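Local structure of proteophosphoglycan (Silicibacter pomeroyi DSS-3, 2RE3) at residues V97-V101 and S159-L163; G127-R131 and P143-V147. The protein is of unknown function but belongs to the DUF1285 family, which has a fold of repeated structural motifs and is possibly involved in signal transduction. All blocks are in the same frame, centred on the assembly; numbering follows the deposited sequence.

Interaction 1 (V97-V101 and S159-L163)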
loop_
_atom_site.group_PDB
_atom_site.type_symbol
_atom_site.label_atom_id
_atom_site.label_comp_id
_atom_site.label_asym_id
_atom_site.label_seq_id
_atom_site.Cartn_x
_atom_site.Cartn_y
_atom_site.Cartn_z
ATOM N N VAL A 97 0.111 4.313 1.445
ATOM C CA VAL A 97 -0.228 4.529 2.818
ATOM C C VAL A 97 -1.749 4.476 2.936
ATOM O O VAL A 97 -2.435 5.146 2.184
ATOM C CB VAL A 97 0.271 5.893 3.325
ATOM C CG1 VAL A 97 -0.421 6.251 4.632
ATOM C CG2 VAL A 97 1.812 5.883 3.491
ATOM N N ALA A 98 -2.252 3.676 3.876
ATOM C CA ALA A 98 -3.672 3.655 4.243
ATOM C C ALA A 98 -3.954 4.842 5.157
ATOM O O ALA A 98 -3.396 4.918 6.257
ATOM C CB ALA A 98 -4.041 2.333 4.972
ATOM N N VAL A 99 -4.815 5.752 4.716
ATOM C CA VAL A 99 -5.103 6.966 5.484
ATOM C C VAL A 99 -6.464 6.991 6.148
ATOM O O VAL A 99 -6.759 7.895 6.917
ATOM C CB VAL A 99 -5.011 8.211 4.609
ATOM C CG1 VAL A 99 -3.550 8.376 4.102
ATOM C CG2 VAL A 99 -6.054 8.142 3.470
ATOM N N ASP A 100 -7.294 6.009 5.857
ATOM C CA ASP A 100 -8.611 5.932 6.452
ATOM C C ASP A 100 -9.031 4.481 6.607
ATOM O O ASP A 100 -8.644 3.628 5.818
ATOM C CB ASP A 100 -9.616 6.685 5.579
ATOM C CG ASP A 100 -10.802 7.179 6.358
ATOM O OD1 ASP A 100 -10.705 7.213 7.599
ATOM O OD2 ASP A 100 -11.827 7.539 5.735
ATOM N N VAL A 101 -9.798 4.195 7.649
ATOM C CA VAL A 101 -10.382 2.874 7.812
ATOM C C VAL A 101 -11.805 3.092 8.276
ATOM O O VAL A 101 -12.070 3.980 9.084
ATOM C CB VAL A 101 -9.608 1.978 8.816
ATOM C CG1 VAL A 101 -9.446 2.668 10.167
ATOM C CG2 VAL A 101 -10.320 0.639 8.990
ATOM N N SER A 159 -5.103 5.893 11.519
ATOM C CA SER A 159 -5.850 4.649 11.272
ATOM C C SER A 159 -5.425 3.506 12.236
ATOM O O SER A 159 -6.272 2.746 12.731
ATOM C CB SER A 159 -5.730 4.220 9.811
ATOM O OG SER A 159 -5.927 5.325 8.923
ATOM N N PHE A 160 -4.140 3.416 12.555
ATOM C CA PHE A 160 -3.689 2.392 13.473
ATOM C C PHE A 160 -4.342 2.529 14.842
ATOM O O PHE A 160 -4.804 1.566 15.437
ATOM C CB PHE A 160 -2.179 2.437 13.622
ATOM C CG PHE A 160 -1.643 1.390 14.539
ATOM C CD1 PHE A 160 -1.657 0.052 14.161
ATOM C CD2 PHE A 160 -1.136 1.728 15.787
ATOM C CE1 PHE A 160 -1.158 -0.939 15.015
ATOM C CE2 PHE A 160 -0.637 0.746 16.644
ATOM C CZ PHE A 160 -0.643 -0.582 16.252
ATOM N N TYR A 161 -4.388 3.737 15.358
ATOM C CA TYR A 161 -4.902 3.907 16.697
ATOM C C TYR A 161 -6.399 3.658 16.743
ATOM O O TYR A 161 -6.901 3.091 17.704
ATOM C CB TYR A 161 -4.431 5.242 17.285
ATOM C CG TYR A 161 -3.018 5.105 17.832
ATOM C CD1 TYR A 161 -2.736 4.149 18.816
ATOM C CD2 TYR A 161 -1.966 5.880 17.360
ATOM C CE1 TYR A 161 -1.454 3.977 19.321
ATOM C CE2 TYR A 161 -0.662 5.714 17.873
ATOM C CZ TYR A 161 -0.425 4.755 18.853
ATOM O OH TYR A 161 0.818 4.541 19.392
ATOM N N ARG A 162 -7.111 3.976 15.674
ATOM C CA ARG A 162 -8.520 3.598 15.590
ATOM C C ARG A 162 -8.707 2.078 15.513
ATOM O O ARG A 162 -9.669 1.561 16.042
ATOM C CB ARG A 162 -9.201 4.278 14.403
ATOM C CG ARG A 162 -9.259 5.817 14.517
ATOM C CD ARG A 162 -9.807 6.429 13.224
ATOM N NE ARG A 162 -11.124 5.860 12.912
ATOM C CZ ARG A 162 -11.742 5.928 11.730
ATOM N NH1 ARG A 162 -11.184 6.563 10.699
ATOM N NH2 ARG A 162 -12.940 5.352 11.582
ATOM N N LEU A 163 -7.792 1.370 14.862
ATOM C CA LEU A 163 -7.831 -0.092 14.827
ATOM C C LEU A 163 -7.552 -0.727 16.204
ATOM O O LEU A 163 -8.166 -1.709 16.567
ATOM C CB LEU A 163 -6.848 -0.646 13.801
ATOM C CG LEU A 163 -7.149 -0.499 12.308
ATOM C CD1 LEU A 163 -6.122 -1.296 11.483
ATOM C CD2 LEU A 163 -8.579 -0.939 11.972
#
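Val101 carries the apolar part of this contact, its two methyls meeting two different turns of helix 157-164. CG2 lies 3.8 Å from CD2 of Leu163, the two side chains slanting across one another. CB points toward the helix, and the other methyl, CG1, between the backbone N and the carbonyl carbon, comes 4.0 Å from CB of Ser159. The same methyl sits over the centre of one face of the Arg162 guanidinium, with its carbon 4.2 Å above the plane. Phe114 of strand 111-116 touches both Val101 and Leu163, which extends this apolar patch across the sheet.

The charged interaction lies between two exposed residues, Asp100 and Arg162. Arg162 leaves the helix toward the strand and its chain bends at chi3. There NH1 reaches OD1 of Asp100 at 3.2 Å, a salt bridge whose hydrogen bond is weak, with an angle of 127° at the hydrogen. OD1 approaches the guanidinium at its edge and in its plane, but the carboxylate is turned 52° out of that plane, so the pair is not a flat bidentate one. The carbonyl O of Val101 is also close, 3.0 Å from NH2 of Arg162.

Ser159 OG lies close to the Val99-Asp100 peptide, 3.3 Å from Val99 C, but its hydrogen bond goes to Asp156 OD1, just before the helix. Val99 and Asp100 both face Thr115 on the neighbouring strand and form a classic beta bulge.

Strand and helix axes run 35° apart and approach to 8.3 Å. The arrangement is that of a helix packed on a mixed six-stranded sheet, here within the C-terminal DUF1285 region, with the bulged strand 96-104 meeting the helix.

Interaction 2 (G127-R131 and P143-V147)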
loop_
_atom_site.group_PDB
_atom_site.type_symbol
_atom_site.label_atom_id
_atom_site.label_comp_id
_atom_site.label_asym_id
_atom_site.label_seq_id
_atom_site.Cartn_x
_atom_site.Cartn_y
_atom_site.Cartn_z
ATOM N N GLY A 127 -8.541 -12.188 0.986
ATOM C CA GLY A 127 -8.024 -11.671 -0.300
ATOM C C GLY A 127 -7.078 -10.472 -0.141
ATOM O O GLY A 127 -6.136 -10.283 -0.932
ATOM N N ASN A 128 -7.336 -9.654 0.879
ATOM C CA ASN A 128 -6.503 -8.525 1.186
ATOM C C ASN A 128 -6.108 -8.580 2.681
ATOM O O ASN A 128 -6.705 -7.882 3.528
ATOM C CB ASN A 128 -7.268 -7.259 0.891
ATOM C CG ASN A 128 -7.622 -7.104 -0.563
ATOM O OD1 ASN A 128 -6.770 -7.160 -1.454
ATOM N ND2 ASN A 128 -8.880 -6.878 -0.814
ATOM N N PRO A 129 -5.126 -9.431 3.029
ATOM C CA PRO A 129 -4.873 -9.617 4.457
ATOM C C PRO A 129 -4.147 -8.450 5.076
ATOM O O PRO A 129 -3.496 -7.685 4.363
ATOM C CB PRO A 129 -4.015 -10.875 4.509
ATOM C CG PRO A 129 -3.316 -10.912 3.219
ATOM C CD PRO A 129 -4.245 -10.268 2.208
ATOM N N ILE A 130 -4.329 -8.313 6.388
ATOM C CA ILE A 130 -3.563 -7.401 7.234
ATOM C C ILE A 130 -2.361 -8.177 7.744
ATOM O O ILE A 130 -2.505 -9.296 8.178
ATOM C CB ILE A 130 -4.399 -6.907 8.425
ATOM C CG1 ILE A 130 -5.601 -6.122 7.892
ATOM C CG2 ILE A 130 -3.558 -6.037 9.335
ATOM C CD1 ILE A 130 -6.712 -5.877 8.886
ATOM N N ARG A 131 -1.178 -7.594 7.683
ATOM C CA ARG A 131 0.056 -8.277 8.099
ATOM C C ARG A 131 0.655 -7.482 9.234
ATOM O O ARG A 131 0.493 -6.272 9.265
ATOM C CB ARG A 131 1.000 -8.276 6.904
ATOM C CG ARG A 131 2.434 -8.558 7.203
ATOM C CD ARG A 131 3.166 -8.955 5.944
ATOM N NE ARG A 131 3.450 -7.813 5.069
ATOM C CZ ARG A 131 4.514 -7.014 5.180
ATOM N NH1 ARG A 131 5.419 -7.174 6.143
ATOM N NH2 ARG A 131 4.677 -6.021 4.324
ATOM N N PRO A 143 1.890 -2.164 10.827
ATOM C CA PRO A 143 1.103 -3.131 10.103
ATOM C C PRO A 143 0.749 -2.638 8.691
ATOM O O PRO A 143 0.610 -1.437 8.464
ATOM C CB PRO A 143 -0.158 -3.230 10.956
ATOM C CG PRO A 143 -0.337 -1.868 11.514
ATOM C CD PRO A 143 1.031 -1.172 11.482
ATOM N N TYR A 144 0.579 -3.580 7.773
ATOM C CA TYR A 144 0.191 -3.290 6.403
ATOM C C TYR A 144 -1.130 -3.936 6.065
ATOM O O TYR A 144 -1.575 -4.836 6.777
ATOM C CB TYR A 144 1.240 -3.836 5.468
ATOM C CG TYR A 144 2.641 -3.327 5.746
ATOM C CD1 TYR A 144 3.411 -3.883 6.750
ATOM C CD2 TYR A 144 3.211 -2.301 4.977
ATOM C CE1 TYR A 144 4.714 -3.462 6.993
ATOM C CE2 TYR A 144 4.527 -1.866 5.211
ATOM C CZ TYR A 144 5.266 -2.468 6.233
ATOM O OH TYR A 144 6.539 -2.081 6.514
ATOM N N VAL A 145 -1.754 -3.475 4.979
ATOM C CA VAL A 145 -2.893 -4.170 4.362
ATOM C C VAL A 145 -2.700 -4.256 2.843
ATOM O O VAL A 145 -2.219 -3.326 2.198
ATOM C CB VAL A 145 -4.245 -3.514 4.697
ATOM C CG1 VAL A 145 -4.314 -2.057 4.246
ATOM C CG2 VAL A 145 -5.374 -4.281 4.047
ATOM N N HIS A 146 -3.034 -5.409 2.288
ATOM C CA HIS A 146 -2.918 -5.639 0.857
ATOM C C HIS A 146 -4.016 -4.871 0.136
ATOM O O HIS A 146 -5.179 -4.858 0.573
ATOM C CB HIS A 146 -3.046 -7.138 0.589
ATOM C CG HIS A 146 -2.981 -7.540 -0.853
ATOM N ND1 HIS A 146 -4.111 -7.724 -1.613
ATOM C CD2 HIS A 146 -1.936 -7.884 -1.645
ATOM C CE1 HIS A 146 -3.766 -8.130 -2.826
ATOM N NE2 HIS A 146 -2.453 -8.238 -2.873
ATOM N N VAL A 147 -3.632 -4.200 -0.939
ATOM C CA VAL A 147 -4.569 -3.436 -1.773
ATOM C C VAL A 147 -4.801 -4.194 -3.070
ATOM O O VAL A 147 -5.936 -4.491 -3.408
ATOM C CB VAL A 147 -3.996 -2.051 -2.116
ATOM C CG1 VAL A 147 -4.991 -1.257 -2.985
ATOM C CG2 VAL A 147 -3.559 -1.339 -0.825
#
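Gly127 and Asn128 approach His146 where a loop leads into an antiparallel beta ladder, formed by edge strand 130-131 and strand 144-148 of the mixed six-stranded sheet in the C-terminal DUF1285 region. Asn128 makes the side-chain bond of this end: its OD1 accepts from ND1 of His146 at 2.7 Å, in the carbonyl plane and on a lone pair. The oxygen also lies almost in the imidazole plane, and amide and ring are only 23° apart, so the bond would tend to fix the ring's rotation. Partners beyond the pair hold both far ends, Asn128 ND2 on the carbonyl of Val123 and His146 NE2 on the backbone N of Gly150.

At Pro129 the carbonyl O takes a backbone hydrogen bond from His146 N (3.1 Å), while ring atom CD rests against the histidine CB. Ile130 pairs with Val145 as a non-hydrogen-bonded pair. Their side chains share a face of the sheet, with CG1 of Ile130 4.3 Å from CG2 of Val145, and that face is covered on the Ile130 side by Phe183 and Leu185 of strand 181-185.

Arg131 and Tyr144 form the hydrogen-bonded pair that follows, with Arg131 N donating to Tyr144 O (2.9 Å) and Tyr144 N donating to Arg131 O (3.1 Å). On the other face of the sheet, the two side chains run alongside each other in the same direction. A bend at chi3 (76°) lays the guanidinium flat on the phenol ring, planes 12° apart, in an off-centre cation-pi stack. Glu152 forms a salt bridge with Arg131 NH2, and Asp93 bonds the tyrosine hydroxyl, so each group has a second anchor. Within the stack, NH2 of Arg131 sits over the ring's rim, 3.5 Å from CD1 of Tyr144.

Overall arrangement
From the N terminus, the chain first enters the C-terminal sheet at strand 96-104, whose residues 97-101 meet their helical partner 58 residues further on. Before that partner arrives, the chain passes through strands 111-116 and 121-123 and reaches 127-131. Interaction 2 then closes a short loop when 143-147 returns antiparallel beside that edge strand. Strand 151-155 follows, settling between 144-148 and 96-104, and helix 157-164 closes the larger loop of interaction 1, which encloses the smaller one. The two contacts, with centres about 12 Å apart, meet where Phe160 CD1 packs 3.5 Å from Pro143 CG, joining helix 157-164 to the Pro143 end of segment 143-147.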